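Local coordinates for protein Nsp15 (Middle East respiratory syndrome-related coronavirus, PDB 5YVD) that cleaves RNA as a coronaviral endoribonuclease, probably acting at uridylates, and assembles into a hexamer, at the interface of chains A and B and the interface of chains A and C. Sequence-based numbering; all coordinates share one arbitrary frame. Chains: chain A/B/C, Nsp15.

Contact 1: the interface of chains A and B. Residues chain A 276, 278-279, 283, 285; chain B 156-157, 161, 169.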
# COMPACT_ATOMS: atom_id res chain seq x y z
N PHE A 276 0.22 -29.81 -7.41
CA PHE A 276 -0.90 -30.22 -6.58
C PHE A 276 -2.00 -30.58 -7.57
O PHE A 276 -2.66 -29.69 -8.10
CB PHE A 276 -1.28 -29.03 -5.72
CG PHE A 276 -2.35 -29.29 -4.72
CD1 PHE A 276 -2.03 -29.33 -3.36
CD2 PHE A 276 -3.67 -29.41 -5.09
CE1 PHE A 276 -3.02 -29.53 -2.40
CE2 PHE A 276 -4.66 -29.61 -4.13
CZ PHE A 276 -4.33 -29.68 -2.79
N THR A 278 -5.35 -32.70 -9.23
CA THR A 278 -6.65 -33.28 -8.97
C THR A 278 -7.25 -33.72 -10.30
O THR A 278 -7.10 -33.03 -11.30
CB THR A 278 -7.56 -32.25 -8.28
OG1 THR A 278 -6.82 -31.58 -7.25
CG2 THR A 278 -8.79 -32.91 -7.68
N GLU A 279 -7.89 -34.88 -10.32
CA GLU A 279 -8.60 -35.37 -11.51
C GLU A 279 -10.08 -35.19 -11.24
O GLU A 279 -10.57 -35.58 -10.17
CB GLU A 279 -8.27 -36.83 -11.77
CG GLU A 279 -8.52 -37.31 -13.19
CD GLU A 279 -9.94 -37.81 -13.46
OE1 GLU A 279 -10.81 -37.81 -12.56
OE2 GLU A 279 -10.18 -38.22 -14.62
N ALA A 283 -11.92 -37.59 -8.61
CA ALA A 283 -11.52 -36.86 -7.43
C ALA A 283 -10.17 -37.34 -6.87
O ALA A 283 -9.81 -37.01 -5.75
CB ALA A 283 -12.61 -36.94 -6.37
N PHE A 285 -6.39 -37.18 -6.11
CA PHE A 285 -5.56 -36.02 -5.91
C PHE A 285 -4.23 -36.35 -5.24
O PHE A 285 -4.12 -37.32 -4.49
CB PHE A 285 -6.32 -34.99 -5.08
CG PHE A 285 -5.87 -34.90 -3.67
CD1 PHE A 285 -4.96 -33.94 -3.29
CD2 PHE A 285 -6.37 -35.77 -2.71
CE1 PHE A 285 -4.55 -33.86 -1.97
CE2 PHE A 285 -5.96 -35.69 -1.38
CZ PHE A 285 -5.05 -34.73 -1.01
N PHE B 156 -14.79 -29.70 -5.07
CA PHE B 156 -13.50 -30.25 -4.61
C PHE B 156 -12.30 -29.53 -5.26
O PHE B 156 -12.16 -29.52 -6.49
CB PHE B 156 -13.44 -31.77 -4.88
CG PHE B 156 -12.16 -32.44 -4.41
CD1 PHE B 156 -11.68 -32.23 -3.11
CD2 PHE B 156 -11.47 -33.31 -5.25
CE1 PHE B 156 -10.52 -32.85 -2.69
CE2 PHE B 156 -10.31 -33.94 -4.82
CZ PHE B 156 -9.84 -33.71 -3.55
N ASN B 157 -11.45 -28.91 -4.42
CA ASN B 157 -10.26 -28.19 -4.89
C ASN B 157 -10.53 -27.19 -6.06
O ASN B 157 -9.71 -27.06 -6.96
CB ASN B 157 -9.16 -29.18 -5.30
CG ASN B 157 -8.68 -30.06 -4.16
OD1 ASN B 157 -8.84 -29.75 -2.97
ND2 ASN B 157 -8.05 -31.18 -4.51
N ILE B 161 -17.67 -31.73 -9.11
CA ILE B 161 -17.40 -33.15 -9.23
C ILE B 161 -18.77 -33.88 -9.21
O ILE B 161 -19.65 -33.54 -8.42
CB ILE B 161 -16.37 -33.51 -8.11
CG1 ILE B 161 -15.12 -34.11 -8.71
CG2 ILE B 161 -16.93 -34.37 -6.98
CD1 ILE B 161 -14.11 -33.06 -9.14
N GLN B 169 -13.80 -39.26 -3.65
CA GLN B 169 -14.19 -38.43 -2.53
C GLN B 169 -15.69 -38.55 -2.53
O GLN B 169 -16.27 -38.82 -3.57
CB GLN B 169 -13.85 -36.95 -2.78
CG GLN B 169 -12.37 -36.61 -2.70
CD GLN B 169 -11.83 -36.49 -1.27
OE1 GLN B 169 -12.57 -36.22 -0.33
NE2 GLN B 169 -10.54 -36.67 -1.12
O HOH W 1 -9.37 -37.88 -3.42

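Contact 2: the interface of chains A and B. Residues chain A 48, 92, 95-96; chain B 37, 39.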
# COMPACT_ATOMS: atom_id res chain seq x y z
N THR A 48 10.15 -7.98 -5.29
CA THR A 48 10.34 -7.47 -3.93
C THR A 48 11.11 -6.17 -3.94
O THR A 48 11.49 -5.68 -2.86
CB THR A 48 11.09 -8.47 -2.99
OG1 THR A 48 12.46 -8.63 -3.42
CG2 THR A 48 10.31 -9.83 -2.91
N ASN A 92 10.04 -11.11 -12.98
CA ASN A 92 11.09 -10.74 -12.06
C ASN A 92 12.39 -10.99 -12.79
O ASN A 92 12.41 -11.45 -13.93
CB ASN A 92 11.00 -11.57 -10.74
CG ASN A 92 11.69 -10.90 -9.53
OD1 ASN A 92 12.72 -10.26 -9.65
ND2 ASN A 92 11.11 -11.07 -8.36
N GLY A 95 17.89 -13.59 -9.83
CA GLY A 95 18.64 -13.08 -8.70
C GLY A 95 18.02 -11.78 -8.21
O GLY A 95 16.88 -11.50 -8.54
N THR A 96 18.79 -11.01 -7.43
CA THR A 96 18.30 -9.82 -6.74
C THR A 96 19.24 -8.64 -6.80
O THR A 96 18.81 -7.49 -6.74
CB THR A 96 18.16 -10.12 -5.26
OG1 THR A 96 19.34 -10.81 -4.83
CG2 THR A 96 16.93 -10.97 -4.98
N VAL B 37 18.93 -18.28 -5.43
CA VAL B 37 19.26 -16.86 -5.47
C VAL B 37 18.04 -15.95 -5.78
O VAL B 37 18.18 -14.74 -5.93
CB VAL B 37 20.46 -16.64 -6.43
CG1 VAL B 37 20.02 -16.63 -7.90
CG2 VAL B 37 21.26 -15.39 -6.05
N ASP B 39 13.80 -14.51 -5.24
CA ASP B 39 12.61 -14.34 -4.45
C ASP B 39 11.40 -14.70 -5.27
O ASP B 39 11.07 -13.99 -6.23
CB ASP B 39 12.47 -12.90 -4.03
CG ASP B 39 13.55 -12.46 -3.09
OD1 ASP B 39 13.90 -13.22 -2.16
OD2 ASP B 39 14.02 -11.32 -3.29
O HOH W 2 14.31 -13.24 -8.05

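Contact 3: the interface of chains A and B. Residues chain A 265-266, 274, 276, 287-288; chain B 9-10, 12-13, 58, 61.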
# COMPACT_ATOMS: atom_id res chain seq x y z
N MET A 265 2.82 -24.52 -6.53
CA MET A 265 3.04 -23.64 -5.39
C MET A 265 4.23 -22.70 -5.62
O MET A 265 4.14 -21.52 -5.26
CB MET A 265 3.24 -24.46 -4.11
CG MET A 265 2.10 -25.43 -3.77
SD MET A 265 0.37 -24.88 -3.98
CE MET A 265 0.17 -23.65 -2.70
N LEU A 266 5.29 -23.21 -6.26
CA LEU A 266 6.57 -22.53 -6.43
C LEU A 266 7.01 -22.49 -7.88
O LEU A 266 7.51 -23.46 -8.40
CB LEU A 266 7.64 -23.25 -5.61
CG LEU A 266 8.66 -22.31 -5.00
CD1 LEU A 266 8.05 -21.59 -3.79
CD2 LEU A 266 9.93 -23.06 -4.61
N ASN A 274 6.89 -29.38 -8.98
CA ASN A 274 5.97 -30.04 -8.06
C ASN A 274 4.59 -29.49 -8.24
O ASN A 274 4.39 -28.30 -8.15
CB ASN A 274 6.41 -29.79 -6.62
CG ASN A 274 7.66 -30.56 -6.22
OD1 ASN A 274 8.03 -31.55 -6.85
ND2 ASN A 274 8.30 -30.12 -5.14
N PHE A 276 0.22 -29.81 -7.41
CA PHE A 276 -0.90 -30.22 -6.58
C PHE A 276 -2.00 -30.58 -7.57
O PHE A 276 -2.66 -29.69 -8.10
CB PHE A 276 -1.28 -29.03 -5.72
CG PHE A 276 -2.35 -29.29 -4.72
CD1 PHE A 276 -2.03 -29.33 -3.36
CD2 PHE A 276 -3.67 -29.41 -5.09
CE1 PHE A 276 -3.02 -29.53 -2.40
CE2 PHE A 276 -4.66 -29.61 -4.13
CZ PHE A 276 -4.33 -29.68 -2.79
N ALA A 287 -1.13 -33.86 -3.38
CA ALA A 287 -0.62 -32.54 -3.01
C ALA A 287 0.76 -32.27 -3.57
O ALA A 287 1.08 -31.12 -3.85
CB ALA A 287 -0.59 -32.37 -1.50
N VAL A 288 1.58 -33.32 -3.72
CA VAL A 288 2.95 -33.16 -4.23
C VAL A 288 3.29 -34.23 -5.24
O VAL A 288 3.79 -35.29 -4.87
CB VAL A 288 4.03 -33.21 -3.12
CG1 VAL A 288 5.37 -32.70 -3.65
CG2 VAL A 288 3.59 -32.42 -1.90
N VAL B 9 3.81 -25.61 2.76
CA VAL B 9 3.24 -25.32 1.45
C VAL B 9 4.19 -25.71 0.32
O VAL B 9 3.74 -26.23 -0.72
CB VAL B 9 2.86 -23.84 1.31
CG1 VAL B 9 2.69 -23.43 -0.16
CG2 VAL B 9 1.57 -23.58 2.07
N VAL B 10 5.48 -25.47 0.52
CA VAL B 10 6.46 -25.69 -0.53
C VAL B 10 6.80 -27.16 -0.61
O VAL B 10 6.91 -27.71 -1.69
CB VAL B 10 7.76 -24.90 -0.27
CG1 VAL B 10 8.80 -25.20 -1.34
CG2 VAL B 10 7.47 -23.41 -0.23
N GLN B 12 5.23 -29.79 1.01
CA GLN B 12 4.18 -30.77 1.24
C GLN B 12 2.89 -30.39 0.48
O GLN B 12 1.90 -31.14 0.51
CB GLN B 12 3.98 -30.87 2.75
CG GLN B 12 3.93 -32.27 3.32
CD GLN B 12 5.08 -33.17 2.90
OE1 GLN B 12 6.09 -33.26 3.58
NE2 GLN B 12 4.90 -33.87 1.80
N GLY B 13 2.91 -29.26 -0.21
CA GLY B 13 1.79 -28.82 -1.01
C GLY B 13 0.76 -28.01 -0.25
O GLY B 13 0.07 -27.20 -0.83
N TYR B 58 -5.45 -20.10 3.66
CA TYR B 58 -5.17 -20.80 2.41
C TYR B 58 -4.42 -22.11 2.63
O TYR B 58 -4.87 -23.17 2.20
CB TYR B 58 -4.36 -19.91 1.48
CG TYR B 58 -3.98 -20.61 0.22
CD1 TYR B 58 -2.64 -20.86 -0.10
CD2 TYR B 58 -4.95 -21.06 -0.65
CE1 TYR B 58 -2.29 -21.53 -1.25
CE2 TYR B 58 -4.62 -21.73 -1.80
CZ TYR B 58 -3.30 -21.96 -2.09
OH TYR B 58 -3.02 -22.61 -3.25
N ARG B 61 -6.41 -24.73 4.26
CA ARG B 61 -7.63 -25.10 3.56
C ARG B 61 -7.88 -26.56 3.70
O ARG B 61 -6.97 -27.32 3.74
CB ARG B 61 -7.53 -24.71 2.09
CG ARG B 61 -7.13 -25.81 1.14
CD ARG B 61 -6.59 -25.27 -0.16
NE ARG B 61 -5.19 -24.98 -0.02
CZ ARG B 61 -4.25 -25.32 -0.88
NH1 ARG B 61 -4.53 -25.93 -2.00
NH2 ARG B 61 -3.01 -25.02 -0.61

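Contact 4: the interface of chains A and C. Residues chain A 1-3, 24, 52; chain C 1-3, 24, 52.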
# COMPACT_ATOMS: atom_id res chain seq x y z
N GLY A 1 17.95 7.93 -15.77
CA GLY A 1 16.85 8.41 -14.88
C GLY A 1 15.44 7.97 -15.28
O GLY A 1 15.10 7.77 -16.46
N LEU A 2 14.61 7.85 -14.26
CA LEU A 2 13.24 7.39 -14.39
C LEU A 2 12.50 7.84 -15.64
O LEU A 2 12.05 7.00 -16.43
CB LEU A 2 12.44 7.80 -13.17
CG LEU A 2 11.00 7.31 -13.09
CD1 LEU A 2 10.83 5.79 -13.14
CD2 LEU A 2 10.47 7.87 -11.80
N GLU A 3 12.35 9.15 -15.83
CA GLU A 3 11.54 9.60 -16.99
C GLU A 3 12.21 9.34 -18.32
O GLU A 3 11.53 9.23 -19.34
CB GLU A 3 11.03 11.04 -16.91
CG GLU A 3 11.61 11.95 -15.88
CD GLU A 3 11.11 11.63 -14.50
OE1 GLU A 3 9.90 11.82 -14.26
OE2 GLU A 3 11.96 11.19 -13.67
N VAL A 24 6.09 10.72 -15.48
CA VAL A 24 5.86 9.42 -14.86
C VAL A 24 5.27 9.59 -13.46
O VAL A 24 5.76 10.42 -12.68
CB VAL A 24 7.20 8.66 -14.71
CG1 VAL A 24 7.03 7.36 -13.93
CG2 VAL A 24 7.81 8.35 -16.07
N ASN A 52 9.97 1.54 -8.92
CA ASN A 52 10.67 2.31 -9.96
C ASN A 52 11.96 1.60 -10.42
O ASN A 52 12.42 1.82 -11.54
CB ASN A 52 10.97 3.74 -9.51
CG ASN A 52 11.83 3.80 -8.29
OD1 ASN A 52 11.58 3.09 -7.33
ND2 ASN A 52 12.85 4.64 -8.32
N GLY C 1 14.94 14.54 -14.41
CA GLY C 1 13.93 13.71 -13.70
C GLY C 1 14.23 13.38 -12.23
O GLY C 1 14.99 14.08 -11.54
N LEU C 2 13.62 12.30 -11.76
CA LEU C 2 13.58 11.95 -10.34
C LEU C 2 14.94 11.89 -9.65
O LEU C 2 15.11 12.40 -8.54
CB LEU C 2 12.87 10.61 -10.14
CG LEU C 2 12.84 10.11 -8.68
CD1 LEU C 2 12.19 11.15 -7.79
CD2 LEU C 2 12.12 8.77 -8.54
N GLU C 3 15.88 11.21 -10.28
CA GLU C 3 17.20 11.09 -9.71
C GLU C 3 17.86 12.47 -9.62
O GLU C 3 18.57 12.77 -8.64
CB GLU C 3 18.08 10.16 -10.55
CG GLU C 3 17.84 8.66 -10.37
CD GLU C 3 16.58 8.12 -11.02
OE1 GLU C 3 15.87 8.88 -11.74
OE2 GLU C 3 16.31 6.93 -10.75
N VAL C 24 17.69 6.19 -6.25
CA VAL C 24 16.46 6.45 -5.52
C VAL C 24 15.46 5.31 -5.61
O VAL C 24 15.03 4.92 -6.70
CB VAL C 24 15.76 7.67 -6.12
CG1 VAL C 24 14.35 7.82 -5.56
CG2 VAL C 24 16.56 8.92 -5.83
N ASN C 52 6.35 10.25 -6.14
CA ASN C 52 7.48 10.86 -6.86
C ASN C 52 7.19 12.30 -7.27
O ASN C 52 8.09 13.15 -7.30
CB ASN C 52 7.88 10.02 -8.08
CG ASN C 52 6.76 9.90 -9.09
OD1 ASN C 52 5.65 9.45 -8.77
ND2 ASN C 52 7.04 10.29 -10.34

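Contact 1: the interface of chains A and B
B:Phe156 pushes its ring between A:Thr278, A:Ala283 and A:Phe285, the tight part of a contact that sets the uridylate-specific endoribonuclease domain of chain A against the middle domain of chain B. CG of B:Phe156 is anti to its backbone N (chi1 -178°), which carries the ring away from strand 153-156 and into chain A. The methyl CG2 of A:Thr278 rests on the CD2–CE2 rim of this ring, 3.4 Å from CE2 of B:Phe156. A:Ala283 CB approaches the same rim from the opposite face, 4.0 Å from CD2 of B:Phe156, beside B:Gln169 CG. At the far end of the ring, B:Phe156 CZ meets CB of A:Phe285 at 4.0 Å, and the two aromatic side chains run nearly perpendicular to each other.

A:Thr278 also serves a polar neighbour with its other branch. ND2 of B:Asn157 donates to the hydroxyl OG1 of A:Thr278 over 3.0 Å, the hydroxyl lying 17° out of the amide plane. That same ND2 lies over the face of B:Phe156 on which A:Thr278 CG2 sits, so methyl and amide share that face of the ring. CE2 of A:Phe276 lies 4.0 Å from CG of B:Asn157, with ring and amide planes 68° apart.

The looser side is wetter. B:Ile161 merely skirts A:Ala283, and a water joins the chains there, bridging the carbonyl O of A:Ala283 and the side-chain amide NE2 of B:Gln169.

Contact 2: the interface of chains A and B
The methyl CG2 of A:Thr48 packs 3.9 Å from CB of B:Asp39, and on the other flank CG1 of B:Val37 lies 3.9 Å from CA of A:Gly95. These two small patches form the apolar centre of a thin contact, in which the start of strand 38-44 of chain B and the residue just ahead of it meet loops of chain A. A third methyl, CG2 of A:Thr96, comes to 3.4 Å from the carboxylate OD2 of B:Asp39, approaching roughly at a right angle to that side chain.

Around this centre the contact turns polar. With chi1 near 68°, A:Thr48 has its hydroxyl between the backbone N and the carbonyl carbon, while CG2 stays anti to the latter; one branch can then bond while the other packs. OG1 of A:Thr48 donates to OD2 of B:Asp39 over 3.1 Å, reaching the oxygen from above the carboxylate plane. OD2 is thus met by a hydroxyl and by the methyl of A:Thr96.

Further out, a water spans the chains from the backbone N of B:Asp39 to the carbonyl O of A:Gly95, 3.1 Å from the latter. A:Asn92 stands nearby with its amide ND2 facing the carbonyl of B:Asp39.

By engaging both the N-terminal oligomerisation region and the middle domain of chain A, the site probably helps set how neighbouring subunits are oriented in the hexamer.

Contact 3: the interface of chains A and B
Mainly apolar, this heterologous interface lodges A:Met265, A:Leu266 and A:Val288 of the endoribonuclease domain against B:Val9, B:Val10 and B:Gln12 of the N-terminal helix 2-12, linking the catalytic part of one subunit to the oligomerisation part of its neighbour. A:Met265 hides the most surface of the residues here (80 Å²). Bends at chi2 and chi3 (-42° and -69°) curl its thioether so that the methyl CE reaches 3.6 Å from CG1 of B:Val9. CE of A:Met265 also meets B:Tyr58 tip to tip, 3.4 Å from the phenol OH and 3.6 Å from CE1. SD of A:Met265 lies 3.9 Å from the carbonyl O of B:Gly13.

Beside it, CD1 of A:Leu266 touches CG2 of B:Val10 at 4.0 Å. At the helix end, CG2 of A:Val288 packs on the backbone of B:Gln12, 3.6 Å from its CA.

B:Arg61 contributes the charged element. Its NH1 stands over one face of the A:Phe276 ring, 4.1 Å from the centroid and displaced toward the rim, in a cation-pi contact; guanidinium and ring are 32° from parallel. Within chain B, NE of B:Arg61 donates in the guanidinium plane to O of B:Tyr58 (2.9 Å), and NH2 lies over the tyrosine ring. This bond and ring probably fix the guanidinium's rotation, placing NH1 over A:Phe276.

The site thereby probably anchors the endoribonuclease domain on the neighbour's N-terminal region, steadying its position.

Contact 4: the interface of chains A and C
The first turn of helix 2-12 meets its two-fold mate here, with A:Leu2 against C:Leu2 and the carboxylates of A:Glu3 and C:Glu3 each set at the start of the opposite helix. The contact belongs to the N-terminal oligomerisation region and, in this family, such a two-fold joins the two trimers of the hexamer.

Near the symmetry axis, the CD2 methyls of A:Leu2 and C:Leu2 touch at 3.8 Å as the side chains cross obliquely. CG is anti to the backbone N in both (chi1 -175° in A:Leu2), which turns the branches inward.

On either side of this pair each glutamate reaches the backbone of the other chain's leucine. The backbone N of A:Leu2 donates to OE1 of C:Glu3 over 3.0 Å, arriving on the syn side though tilted from the carboxylate plane. In the twin bond, N of C:Leu2 reaches OE2 of A:Glu3 at 2.8 Å from well above that plane, the carboxylates being modelled somewhat differently in the two halves. Glycine CA atoms of A:Gly1 and C:Gly1 pack against the same carboxylates. These like charges, with A:Glu3 OE2 and C:Glu3 OE1 4.9 Å apart, may be eased by the positive ends of the helix dipoles.

At the periphery, A:Asn52 and C:Asn52, from helix 51-59, reach across to strand 24-27. The amide ND2 of A:Asn52 donates to the carbonyl O of C:Val24, and ND2 of C:Asn52, with the acceptor in its amide plane, lies 2.7 Å from O of A:Val24.

Contacts 1, 2 and 3 lie along the A–B interface, with about 14 Å between the C-alpha centres of contacts 1 and 3, about 21 Å between those of contacts 2 and 3, and about 33 Å between those of contacts 1 and 2. A:Phe276 serves contacts 1 and 3, so one side chain of chain A touches both the middle and the N-terminal regions of chain B. Contact 4, on the separate A–C two-fold, has its C-alpha centre about 22 Å from that of contact 2. Copies of helices 2-12 and 51-59 serve contact 3 in chain B and contact 4 in chains A and C, so each subunit probably uses them for both.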